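Local coordinates for macrophage migration inhibitory factor-like protein (Entamoeba histolytica, PDB 6CUQ) that belongs to the macrophage migration inhibitory factor family and assembles as a trimer of alpha/beta subunits, at residues K25-H30 with E92-I97; L36-G41 with S84-K89; K71-L76 with N112-D117; G78-L83 with L104-M109. All blocks are in the same frame, centred on the assembly; numbering follows the deposited sequence.

Contact 1: K25-H30 with E92-I97; sequences KKEIAH and EQKAGI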
loop_
_atom_site.group_PDB
_atom_site.type_symbol
_atom_site.label_atom_id
_atom_site.label_comp_id
_atom_site.label_asym_id
_atom_site.label_seq_id
_atom_site.Cartn_x
_atom_site.Cartn_y
_atom_site.Cartn_z
ATOM N N LYS B 25 -16.006 -7.992 4.354
ATOM C CA LYS B 25 -14.746 -7.274 4.542
ATOM C C LYS B 25 -14.394 -7.140 6.023
ATOM O O LYS B 25 -13.227 -7.290 6.408
ATOM C CB LYS B 25 -14.833 -5.900 3.895
ATOM C CG LYS B 25 -14.724 -5.936 2.420
ATOM C CD LYS B 25 -15.048 -4.585 1.799
ATOM C CE LYS B 25 -15.603 -4.754 0.361
ATOM N NZ LYS B 25 -15.739 -3.462 -0.375
ATOM N N LYS B 26 -15.386 -6.842 6.869
ATOM C CA LYS B 26 -15.117 -6.807 8.298
ATOM C C LYS B 26 -14.663 -8.175 8.786
ATOM O O LYS B 26 -13.710 -8.280 9.567
ATOM C CB LYS B 26 -16.349 -6.331 9.081
ATOM C CG LYS B 26 -16.810 -4.920 8.753
ATOM C CD LYS B 26 -17.926 -4.513 9.713
ATOM C CE LYS B 26 -18.704 -3.280 9.263
ATOM N NZ LYS B 26 -19.853 -3.673 8.371
ATOM N N GLU B 27 -15.311 -9.240 8.308
ATOM C CA GLU B 27 -14.922 -10.574 8.748
ATOM C C GLU B 27 -13.496 -10.888 8.319
ATOM O O GLU B 27 -12.735 -11.518 9.067
ATOM C CB GLU B 27 -15.895 -11.605 8.193
ATOM C CG GLU B 27 -17.256 -11.632 8.881
ATOM C CD GLU B 27 -18.240 -12.521 8.126
ATOM O OE1 GLU B 27 -17.783 -13.383 7.349
ATOM O OE2 GLU B 27 -19.464 -12.357 8.305
ATOM N N ILE B 28 -13.114 -10.436 7.122
ATOM C CA ILE B 28 -11.745 -10.613 6.644
ATOM C C ILE B 28 -10.764 -9.868 7.546
ATOM O O ILE B 28 -9.750 -10.429 7.979
ATOM C CB ILE B 28 -11.633 -10.157 5.174
ATOM C CG1 ILE B 28 -12.324 -11.167 4.257
ATOM C CG2 ILE B 28 -10.181 -9.921 4.780
ATOM C CD1 ILE B 28 -12.452 -10.713 2.805
ATOM N N ALA B 29 -11.058 -8.600 7.857
ATOM C CA ALA B 29 -10.179 -7.843 8.751
ATOM C C ALA B 29 -10.059 -8.519 10.111
ATOM O O ALA B 29 -8.963 -8.624 10.672
ATOM C CB ALA B 29 -10.693 -6.411 8.934
ATOM N N HIS B 30 -11.191 -8.972 10.661
ATOM C CA HIS B 30 -11.195 -9.647 11.953
ATOM C C HIS B 30 -10.345 -10.920 11.923
ATOM O O HIS B 30 -9.445 -11.105 12.750
ATOM C CB HIS B 30 -12.640 -9.960 12.342
ATOM C CG HIS B 30 -12.768 -10.766 13.598
ATOM N ND1 HIS B 30 -12.436 -10.265 14.839
ATOM C CD2 HIS B 30 -13.179 -12.043 13.804
ATOM C CE1 HIS B 30 -12.646 -11.194 15.757
ATOM N NE2 HIS B 30 -13.100 -12.281 15.158
ATOM N N GLU B 92 -10.029 -17.284 0.044
ATOM C CA GLU B 92 -10.815 -18.264 -0.689
ATOM C C GLU B 92 -12.162 -18.508 -0.010
ATOM O O GLU B 92 -13.205 -18.551 -0.678
ATOM C CB GLU B 92 -10.019 -19.562 -0.828
ATOM C CG GLU B 92 -10.601 -20.538 -1.826
ATOM C CD GLU B 92 -11.829 -21.251 -1.296
ATOM O OE1 GLU B 92 -11.833 -21.623 -0.098
ATOM O OE2 GLU B 92 -12.791 -21.423 -2.077
ATOM N N GLN B 93 -12.165 -18.668 1.315
ATOM C CA GLN B 93 -13.407 -19.024 1.995
ATOM C C GLN B 93 -14.402 -17.868 1.958
ATOM O O GLN B 93 -15.603 -18.087 1.760
ATOM C CB GLN B 93 -13.139 -19.429 3.446
ATOM C CG GLN B 93 -14.411 -19.429 4.292
ATOM C CD GLN B 93 -14.155 -19.161 5.767
ATOM O OE1 GLN B 93 -13.128 -19.559 6.319
ATOM N NE2 GLN B 93 -15.096 -18.472 6.412
ATOM N N LYS B 94 -13.921 -16.632 2.141
ATOM C CA LYS B 94 -14.806 -15.476 2.262
ATOM C C LYS B 94 -15.065 -14.756 0.941
ATOM O O LYS B 94 -16.132 -14.155 0.781
ATOM C CB LYS B 94 -14.226 -14.459 3.255
ATOM C CG LYS B 94 -13.919 -14.980 4.658
ATOM C CD LYS B 94 -15.164 -15.158 5.526
ATOM C CE LYS B 94 -14.833 -14.991 7.034
ATOM N NZ LYS B 94 -15.918 -15.512 7.893
ATOM N N ALA B 95 -14.138 -14.803 -0.021
ATOM C CA ALA B 95 -14.280 -14.017 -1.242
ATOM C C ALA B 95 -14.131 -14.828 -2.524
ATOM O O ALA B 95 -14.195 -14.247 -3.613
ATOM C CB ALA B 95 -13.273 -12.856 -1.254
ATOM N N GLY B 96 -13.892 -16.132 -2.426
ATOM C CA GLY B 96 -13.776 -16.980 -3.592
ATOM C C GLY B 96 -12.571 -16.715 -4.459
ATOM O O GLY B 96 -12.579 -17.072 -5.644
ATOM N N ILE B 97 -11.521 -16.118 -3.898
ATOM C CA ILE B 97 -10.314 -15.799 -4.646
ATOM C C ILE B 97 -9.404 -17.020 -4.643
ATOM O O ILE B 97 -9.174 -17.643 -3.594
ATOM C CB ILE B 97 -9.616 -14.562 -4.052
ATOM C CG1 ILE B 97 -10.603 -13.385 -3.979
ATOM C CG2 ILE B 97 -8.398 -14.201 -4.858
ATOM C CD1 ILE B 97 -10.017 -12.114 -3.389
#

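Contact 2: L36-G41 with S84-K89; sequences LSEVIG and SDRYCK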
loop_
_atom_site.group_PDB
_atom_site.type_symbol
_atom_site.label_atom_id
_atom_site.label_comp_id
_atom_site.label_asym_id
_atom_site.label_seq_id
_atom_site.Cartn_x
_atom_site.Cartn_y
_atom_site.Cartn_z
ATOM N N LEU B 36 -2.749 -13.090 12.270
ATOM C CA LEU B 36 -1.502 -12.422 12.625
ATOM C C LEU B 36 -1.105 -12.753 14.055
ATOM O O LEU B 36 0.039 -13.137 14.324
ATOM C CB LEU B 36 -1.680 -10.914 12.454
ATOM C CG LEU B 36 -1.771 -10.427 11.009
ATOM C CD1 LEU B 36 -2.083 -8.957 10.960
ATOM C CD2 LEU B 36 -0.451 -10.692 10.283
ATOM N N SER B 37 -2.058 -12.637 14.987
ATOM C CA SER B 37 -1.753 -12.860 16.393
ATOM C C SER B 37 -1.384 -14.314 16.658
ATOM O O SER B 37 -0.443 -14.595 17.413
ATOM C CB SER B 37 -2.949 -12.423 17.251
ATOM O OG SER B 37 -3.244 -13.363 18.280
ATOM N N GLU B 38 -2.103 -15.253 16.042
ATOM C CA GLU B 38 -1.845 -16.665 16.319
ATOM C C GLU B 38 -0.520 -17.114 15.713
ATOM O O GLU B 38 0.206 -17.917 16.316
ATOM C CB GLU B 38 -3.011 -17.516 15.817
ATOM C CG GLU B 38 -4.308 -17.268 16.581
ATOM C CD GLU B 38 -5.544 -17.799 15.876
ATOM O OE1 GLU B 38 -5.404 -18.499 14.854
ATOM O OE2 GLU B 38 -6.664 -17.500 16.347
ATOM N N VAL B 39 -0.193 -16.628 14.519
ATOM C CA VAL B 39 1.001 -17.106 13.825
ATOM C C VAL B 39 2.246 -16.308 14.215
ATOM O O VAL B 39 3.287 -16.886 14.541
ATOM C CB VAL B 39 0.762 -17.075 12.299
ATOM C CG1 VAL B 39 2.041 -17.444 11.545
ATOM C CG2 VAL B 39 -0.406 -18.001 11.918
ATOM N N ILE B 40 2.176 -14.976 14.240
ATOM C CA ILE B 40 3.354 -14.216 14.665
ATOM C C ILE B 40 3.540 -14.264 16.183
ATOM O O ILE B 40 4.654 -14.035 16.673
ATOM C CB ILE B 40 3.267 -12.778 14.128
ATOM C CG1 ILE B 40 3.321 -12.807 12.616
ATOM C CG2 ILE B 40 4.410 -11.916 14.629
ATOM C CD1 ILE B 40 3.333 -11.452 12.006
ATOM N N GLY B 41 2.502 -14.614 16.940
ATOM C CA GLY B 41 2.664 -14.910 18.351
ATOM C C GLY B 41 2.558 -13.757 19.321
ATOM O O GLY B 41 2.996 -13.903 20.468
ATOM N N SER B 84 1.112 -17.400 4.470
ATOM C CA SER B 84 0.574 -17.495 3.115
ATOM C C SER B 84 -0.577 -18.491 3.054
ATOM O O SER B 84 -1.601 -18.230 2.410
ATOM C CB SER B 84 1.676 -17.878 2.130
ATOM O OG SER B 84 2.799 -17.036 2.294
ATOM N N ASP B 85 -0.433 -19.632 3.735
ATOM C CA ASP B 85 -1.484 -20.644 3.700
ATOM C C ASP B 85 -2.770 -20.151 4.366
ATOM O O ASP B 85 -3.867 -20.343 3.824
ATOM C CB ASP B 85 -0.980 -21.930 4.361
ATOM C CG ASP B 85 -2.035 -23.016 4.395
ATOM O OD1 ASP B 85 -2.398 -23.482 5.498
ATOM O OD2 ASP B 85 -2.529 -23.383 3.312
ATOM N N ARG B 86 -2.661 -19.477 5.515
ATOM C CA ARG B 86 -3.864 -19.063 6.236
ATOM C C ARG B 86 -4.592 -17.927 5.520
ATOM O O ARG B 86 -5.828 -17.905 5.485
ATOM C CB ARG B 86 -3.510 -18.697 7.677
ATOM C CG ARG B 86 -3.032 -19.910 8.454
ATOM C CD ARG B 86 -3.292 -19.813 9.928
ATOM N NE ARG B 86 -4.713 -19.851 10.246
ATOM C CZ ARG B 86 -5.211 -19.485 11.423
ATOM N NH1 ARG B 86 -4.393 -19.055 12.371
ATOM N NH2 ARG B 86 -6.517 -19.536 11.645
ATOM N N TYR B 87 -3.857 -16.951 4.984
ATOM C CA TYR B 87 -4.503 -15.863 4.249
ATOM C C TYR B 87 -5.148 -16.359 2.957
ATOM O O TYR B 87 -6.215 -15.867 2.564
ATOM C CB TYR B 87 -3.499 -14.758 3.937
ATOM C CG TYR B 87 -3.319 -13.783 5.069
ATOM C CD1 TYR B 87 -4.342 -12.916 5.412
ATOM C CD2 TYR B 87 -2.129 -13.725 5.790
ATOM C CE1 TYR B 87 -4.194 -12.014 6.438
ATOM C CE2 TYR B 87 -1.967 -12.826 6.823
ATOM C CZ TYR B 87 -3.009 -11.976 7.145
ATOM O OH TYR B 87 -2.880 -11.072 8.164
ATOM N N CYS B 88 -4.489 -17.282 2.252
ATOM C CA CYS B 88 -5.080 -17.805 1.024
ATOM C C CYS B 88 -6.333 -18.616 1.328
ATOM O O CYS B 88 -7.325 -18.537 0.592
ATOM C CB CYS B 88 -4.051 -18.637 0.251
ATOM S SG CYS B 88 -2.772 -17.628 -0.554
ATOM N N LYS B 89 -6.324 -19.368 2.434
ATOM C CA LYS B 89 -7.527 -20.095 2.828
ATOM C C LYS B 89 -8.626 -19.132 3.242
ATOM O O LYS B 89 -9.806 -19.368 2.951
ATOM C CB LYS B 89 -7.210 -21.081 3.952
#

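Contact 3: K71-L76 with N112-D117; sequences KSISGL and NNWGYD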
loop_
_atom_site.group_PDB
_atom_site.type_symbol
_atom_site.label_atom_id
_atom_site.label_comp_id
_atom_site.label_asym_id
_atom_site.label_seq_id
_atom_site.Cartn_x
_atom_site.Cartn_y
_atom_site.Cartn_z
ATOM N N LYS B 71 3.495 -6.531 7.323
ATOM C CA LYS B 71 4.607 -5.758 7.856
ATOM C C LYS B 71 4.621 -5.865 9.374
ATOM O O LYS B 71 3.563 -5.966 10.004
ATOM C CB LYS B 71 4.527 -4.291 7.401
ATOM C CG LYS B 71 4.815 -4.096 5.904
ATOM C CD LYS B 71 4.758 -2.633 5.539
ATOM C CE LYS B 71 5.874 -2.257 4.594
ATOM N NZ LYS B 71 6.023 -0.781 4.483
ATOM N N SER B 72 5.823 -5.899 9.952
ATOM C CA SER B 72 5.960 -5.994 11.400
ATOM C C SER B 72 7.370 -5.598 11.804
ATOM O O SER B 72 8.257 -5.433 10.965
ATOM C CB SER B 72 5.665 -7.407 11.898
ATOM O OG SER B 72 6.647 -8.296 11.422
ATOM N N ILE B 73 7.566 -5.461 13.114
ATOM C CA ILE B 73 8.909 -5.214 13.680
ATOM C C ILE B 73 9.488 -6.587 14.002
ATOM O O ILE B 73 9.472 -7.060 15.141
ATOM C CB ILE B 73 8.861 -4.286 14.897
ATOM C CG1 ILE B 73 8.114 -2.993 14.571
ATOM C CG2 ILE B 73 10.263 -3.954 15.390
ATOM C CD1 ILE B 73 8.092 -2.017 15.751
ATOM N N SER B 74 10.003 -7.257 12.965
ATOM C CA SER B 74 10.502 -8.631 13.067
ATOM C C SER B 74 9.386 -9.608 13.443
ATOM O O SER B 74 8.229 -9.205 13.602
ATOM C CB SER B 74 11.652 -8.716 14.086
ATOM O OG SER B 74 12.421 -9.897 13.924
ATOM N N GLY B 75 9.724 -10.891 13.614
ATOM C CA GLY B 75 8.732 -11.920 13.857
ATOM C C GLY B 75 8.208 -12.613 12.613
ATOM O O GLY B 75 7.289 -13.434 12.721
ATOM N N LEU B 76 8.745 -12.297 11.434
ATOM C CA LEU B 76 8.282 -12.895 10.187
ATOM C C LEU B 76 9.138 -14.059 9.713
ATOM O O LEU B 76 8.600 -15.006 9.130
ATOM C CB LEU B 76 8.239 -11.833 9.086
ATOM C CG LEU B 76 7.282 -10.676 9.370
ATOM C CD1 LEU B 76 7.318 -9.616 8.273
ATOM C CD2 LEU B 76 5.868 -11.196 9.586
ATOM N N ASN B 112 12.632 2.218 14.870
ATOM C CA ASN B 112 12.680 3.657 14.594
ATOM C C ASN B 112 11.836 4.045 13.377
ATOM O O ASN B 112 11.472 5.219 13.237
ATOM C CB ASN B 112 14.125 4.155 14.425
ATOM C CG ASN B 112 14.871 3.467 13.290
ATOM O OD1 ASN B 112 14.674 2.286 13.018
ATOM N ND2 ASN B 112 15.739 4.222 12.616
ATOM N N ASN B 113 11.581 3.114 12.456
ATOM C CA ASN B 113 10.672 3.350 11.340
ATOM C C ASN B 113 9.268 2.824 11.601
ATOM O O ASN B 113 8.564 2.480 10.644
ATOM C CB ASN B 113 11.221 2.737 10.051
ATOM C CG ASN B 113 12.592 3.228 9.716
ATOM O OD1 ASN B 113 12.900 4.400 9.895
ATOM N ND2 ASN B 113 13.445 2.323 9.254
ATOM N N TRP B 114 8.831 2.788 12.860
ATOM C CA TRP B 114 7.477 2.350 13.190
ATOM C C TRP B 114 6.827 3.361 14.121
ATOM O O TRP B 114 7.306 3.573 15.240
ATOM C CB TRP B 114 7.463 0.957 13.833
ATOM C CG TRP B 114 6.091 0.344 13.776
ATOM C CD1 TRP B 114 5.001 0.669 14.543
ATOM C CD2 TRP B 114 5.650 -0.669 12.864
ATOM N NE1 TRP B 114 3.913 -0.089 14.164
ATOM C CE2 TRP B 114 4.287 -0.923 13.143
ATOM C CE3 TRP B 114 6.280 -1.396 11.842
ATOM C CZ2 TRP B 114 3.544 -1.873 12.436
ATOM C CZ3 TRP B 114 5.538 -2.341 11.135
ATOM C CH2 TRP B 114 4.185 -2.566 11.432
ATOM N N GLY B 115 5.742 3.981 13.661
ATOM C CA GLY B 115 5.034 4.993 14.426
ATOM C C GLY B 115 3.758 4.461 15.054
ATOM O O GLY B 115 3.084 3.599 14.492
ATOM N N TYR B 116 3.431 4.979 16.244
ATOM C CA TYR B 116 2.227 4.525 16.933
ATOM C C TYR B 116 1.854 5.474 18.065
ATOM O O TYR B 116 2.661 5.710 18.971
ATOM C CB TYR B 116 2.440 3.104 17.474
ATOM C CG TYR B 116 1.333 2.575 18.362
ATOM C CD1 TYR B 116 0.114 2.191 17.821
ATOM C CD2 TYR B 116 1.500 2.479 19.747
ATOM C CE1 TYR B 116 -0.904 1.702 18.624
ATOM C CE2 TYR B 116 0.481 1.999 20.562
ATOM C CZ TYR B 116 -0.725 1.614 19.995
ATOM O OH TYR B 116 -1.757 1.126 20.776
ATOM N N ASP B 117 0.627 5.997 18.038
ATOM C CA ASP B 117 0.108 6.836 19.117
ATOM C C ASP B 117 1.063 7.992 19.426
ATOM O O ASP B 117 1.575 8.138 20.540
ATOM C CB ASP B 117 -0.148 5.996 20.368
ATOM C CG ASP B 117 -1.089 6.670 21.346
ATOM O OD1 ASP B 117 -1.713 7.692 20.983
ATOM O OD2 ASP B 117 -1.171 6.188 22.497
#

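Contact 4: G78-L83 with L104-M109; sequences GKQEGL and LNFTEM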
loop_
_atom_site.group_PDB
_atom_site.type_symbol
_atom_site.label_atom_id
_atom_site.label_comp_id
_atom_site.label_asym_id
_atom_site.label_seq_id
_atom_site.Cartn_x
_atom_site.Cartn_y
_atom_site.Cartn_z
ATOM N N GLY B 78 10.600 -17.257 8.895
ATOM C CA GLY B 78 10.165 -18.613 9.145
ATOM C C GLY B 78 8.667 -18.789 9.235
ATOM O O GLY B 78 8.180 -19.920 9.134
ATOM N N LYS B 79 7.929 -17.708 9.455
ATOM C CA LYS B 79 6.485 -17.748 9.563
ATOM C C LYS B 79 5.778 -17.428 8.248
ATOM O O LYS B 79 4.548 -17.525 8.188
ATOM C CB LYS B 79 6.029 -16.784 10.668
ATOM N N GLN B 80 6.522 -17.072 7.189
ATOM C CA GLN B 80 5.889 -16.630 5.944
ATOM C C GLN B 80 5.036 -17.720 5.304
ATOM O O GLN B 80 3.977 -17.430 4.732
ATOM C CB GLN B 80 6.931 -16.132 4.941
ATOM C CG GLN B 80 7.861 -15.074 5.488
ATOM C CD GLN B 80 9.173 -15.657 5.945
ATOM O OE1 GLN B 80 9.203 -16.667 6.644
ATOM N NE2 GLN B 80 10.270 -15.010 5.571
ATOM N N GLU B 81 5.503 -18.967 5.319
ATOM C CA GLU B 81 4.718 -20.023 4.690
ATOM C C GLU B 81 3.370 -20.200 5.384
ATOM O O GLU B 81 2.318 -20.233 4.730
ATOM C CB GLU B 81 5.491 -21.330 4.667
ATOM C CG GLU B 81 4.681 -22.410 4.006
ATOM C CD GLU B 81 5.530 -23.403 3.253
ATOM O OE1 GLU B 81 6.752 -23.446 3.508
ATOM O OE2 GLU B 81 4.974 -24.096 2.374
ATOM N N GLY B 82 3.382 -20.320 6.713
ATOM C CA GLY B 82 2.131 -20.468 7.436
ATOM C C GLY B 82 1.198 -19.295 7.215
ATOM O O GLY B 82 -0.020 -19.464 7.106
ATOM N N LEU B 83 1.755 -18.090 7.136
ATOM C CA LEU B 83 0.921 -16.926 6.868
ATOM C C LEU B 83 0.326 -16.978 5.466
ATOM O O LEU B 83 -0.848 -16.640 5.276
ATOM C CB LEU B 83 1.724 -15.651 7.076
ATOM C CG LEU B 83 1.931 -15.245 8.531
ATOM C CD1 LEU B 83 2.975 -14.166 8.584
ATOM C CD2 LEU B 83 0.623 -14.716 9.095
ATOM N N LEU B 104 1.500 -12.132 -1.860
ATOM C CA LEU B 104 1.789 -11.596 -0.541
ATOM C C LEU B 104 3.219 -11.081 -0.492
ATOM O O LEU B 104 4.102 -11.564 -1.217
ATOM C CB LEU B 104 1.592 -12.646 0.539
ATOM C CG LEU B 104 0.190 -13.218 0.705
ATOM C CD1 LEU B 104 0.036 -14.509 -0.106
ATOM C CD2 LEU B 104 -0.086 -13.459 2.192
ATOM N N ASN B 105 3.431 -10.101 0.383
ATOM C CA ASN B 105 4.739 -9.521 0.654
ATOM C C ASN B 105 4.960 -9.461 2.159
ATOM O O ASN B 105 4.036 -9.157 2.924
ATOM C CB ASN B 105 4.860 -8.120 0.046
ATOM C CG ASN B 105 5.454 -8.142 -1.353
ATOM O OD1 ASN B 105 5.850 -7.105 -1.890
ATOM N ND2 ASN B 105 5.528 -9.334 -1.947
ATOM N N PHE B 106 6.188 -9.742 2.577
ATOM C CA PHE B 106 6.566 -9.736 3.981
ATOM C C PHE B 106 7.743 -8.799 4.172
ATOM O O PHE B 106 8.745 -8.893 3.455
ATOM C CB PHE B 106 6.909 -11.145 4.462
ATOM C CG PHE B 106 5.819 -12.131 4.212
ATOM C CD1 PHE B 106 4.784 -12.278 5.120
ATOM C CD2 PHE B 106 5.799 -12.879 3.048
ATOM C CE1 PHE B 106 3.764 -13.177 4.887
ATOM C CE2 PHE B 106 4.781 -13.774 2.804
ATOM C CZ PHE B 106 3.758 -13.923 3.727
ATOM N N THR B 107 7.623 -7.905 5.148
ATOM C CA THR B 107 8.597 -6.841 5.338
ATOM C C THR B 107 8.792 -6.625 6.830
ATOM O O THR B 107 7.838 -6.309 7.550
ATOM C CB THR B 107 8.127 -5.553 4.652
ATOM O OG1 THR B 107 7.796 -5.833 3.281
ATOM C CG2 THR B 107 9.222 -4.508 4.684
ATOM N N GLU B 108 10.019 -6.810 7.296
ATOM C CA GLU B 108 10.371 -6.527 8.680
ATOM C C GLU B 108 10.938 -5.116 8.786
ATOM O O GLU B 108 11.876 -4.762 8.063
ATOM C CB GLU B 108 11.383 -7.550 9.200
ATOM C CG GLU B 108 10.848 -8.977 9.303
ATOM C CD GLU B 108 11.815 -9.923 10.008
ATOM O OE1 GLU B 108 12.991 -9.545 10.199
ATOM O OE2 GLU B 108 11.401 -11.046 10.372
ATOM N N MET B 109 10.397 -4.330 9.712
ATOM C CA MET B 109 10.771 -2.935 9.885
ATOM C C MET B 109 11.525 -2.749 11.195
ATOM O O MET B 109 11.226 -3.411 12.192
ATOM C CB MET B 109 9.536 -2.030 9.888
ATOM C CG MET B 109 8.553 -2.264 8.751
ATOM S SD MET B 109 9.084 -1.477 7.221
ATOM C CE MET B 109 9.367 0.207 7.773
#

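Contact 1: K25-H30 with E92-I97
Lys94, in the last turn of helix 80-95, reaches across to helix 22-40 and meets two neighbours there in different ways, Ile28 with the start of its chain and Glu27 with its end. The packed part lies low, toward the sheet. There CB of Lys94 rests 3.9 Å from CG1 of Ile28, the two side chains lying alongside with their directions reversed. Ile28 is buried, and a branched hydrocarbon suits a buried place between the lysine methylenes and the apolar side chains of the sheet. The lysine then turns: its chain bends at chi2 (-76°) and carries CE to within 3.7 Å of Glu27 CB, crossing the glutamate at about a right angle. At the outer, partly exposed side the contact becomes looser and polar. NZ of Lys94 gives a salt bridge to OE1 of Glu27 at 2.9 Å, but the ammonium comes from above the carboxylate plane, about 40° out of it. A long, flexible lysine fits this double task, its methylenes serving the apolar layer while its charge stays on the partly exposed side. Just beyond, helix 80-95 ends and Gly96 leaves it. Beneath the contact, Ile28 packs on Ile14 and Leu16 of strand 11-16 and on Val51 of strand 48-53, while Ala95 touches Ala18 and Ile20 in the loop after strand 11-16; thus the two helices lie side by side on the four-stranded sheet.

Contact 2: L36-G41 with S84-K89
Arg86 NH1 donates to Glu38 OE1 over 2.7 Å in a nearly straight bond, the N-H...O angle being 173°. The oxygen lies in the guanidinium plane and is met nearly along its C-O axis, and the two flat groups are nearly coplanar. Glu38 holds its chain extended beyond CG, whereas Arg86 folds at chi3 (67°), which turns its guanidinium across the glutamate. The bend also lays CD of Arg86 alongside Val39, 3.9 Å from CG2, so the arginine offers hydrocarbon to the valine and charge to the carboxylate. Helices 22-40 and 80-95 run antiparallel at this point: the axes of these two short segments run 159° apart and approach to 11.3 Å, as expected for the paired helices that pack on one face of the sheet in the MIF fold. Deeper between them, Tyr87 crosses Leu36 at about a right angle and presents its ring edge to CD2, which is 4.2 Å from CZ. A tyrosine suits this depth because its ring can pack on Ala12, Ile68 and Leu104 of the sheet while its hydroxyl, beside the leucine, is hydrogen-bonded to Ser32 OG. On the far side of helix 80-95, Asp85 OD2 is hydrogen-bonded to His118 ND1 of the third subunit.

Contact 3: K71-L76 with N112-D117
The indole of Trp114 takes Ile73 over one face and the backbone of strand 66-72 around its six-membered end. CG1 of Ile73 stands 3.4 Å above the ring plane, displaced toward the rim, and CD1 continues along the side chain to lie 3.6 Å from Trp114 CB. At the edge, near the ring plane, the carbonyl O of Lys71 is 3.7 Å from CH2. The CA of Ser72 approaches CZ3 obliquely, also at 3.7 Å. Trp114 reaches this place because chi1 (-162°) sets CG opposite the backbone N and sends the ring toward the end of the strand. A broad, flat residue suits a site where it meets an isoleucine and the backbone of Lys71 and Ser72 together, and Ile73 supplies the slender chain that can lie over it. Where the strand ends, Ser72 OG gives a hydrogen bond of 2.8 Å to Ser74 O, from above the carbonyl plane, holding the turn that follows. The strand 114-116 pairs with 119-120 of its own chain and also joins an antiparallel ladder with the second subunit, whose Tyr103 meets Trp114 edge-to-face. The indole thus lies where the end of the inner strand 66-72 meets the C-terminal hairpin and the neighbouring subunit, with Met9 and Met109 packed beside it.

Contact 4: G78-L83 with L104-M109
Gln80 lies over one face of the Phe106 ring, and this CH-pi contact of a methylene with the ring organises the packing here. Its CB is 3.9 Å from the ring centroid and only 13° off the normal, over the centre, while CG reaches 3.8 Å from Phe106 CG. The chain then bends at chi2 (98°), carrying the amide away from the ring with the two planes 87° apart. Leu83, one helical turn on, comes to the ring obliquely: its CB and CD1 both stand 3.9 Å from Phe106 CE1. Phenylalanine is well placed on strand 102-108, since one flat group can meet two successive turns of helix 80-95, and leucine adds a branched hydrocarbon that also packs on Ile35 and Val39 of helix 22-40. The helix and strand belong to the beta-alpha-beta unit 66-72, 80-95, 102-108. No hydrogen bond joins the two segments, so they are held by apolar and CH-pi packing; glutamine suits its position because its methylenes serve the ring while its NE2 is hydrogen-bonded to Asn113 of the third subunit, linking this buried packing to the trimer interface.

How the contacts relate
Contacts 1 and 2 join the same pair of helices, 22-40 and 80-95, at points about 13 Å apart between centres. Contact 4, with its centre about 9 Å from that of contact 2, links helix 80-95 to strand 102-108. Contact 3 lies about 25 Å from contact 1, centre to centre, on the opposite side of the chain's centre, and touches contact 4 through the neighbouring strands 66-72 and 102-108. Along the chain the segments come in the order 25-30, 36-41, 71-76, 78-83, 84-89, 92-97, 104-109, 112-117. Contacts 1 and 2 hold the two helices together, contact 4 fastens helix 80-95 to the sheet, and contact 3 joins the sheet to the C-terminal hairpin at a subunit interface.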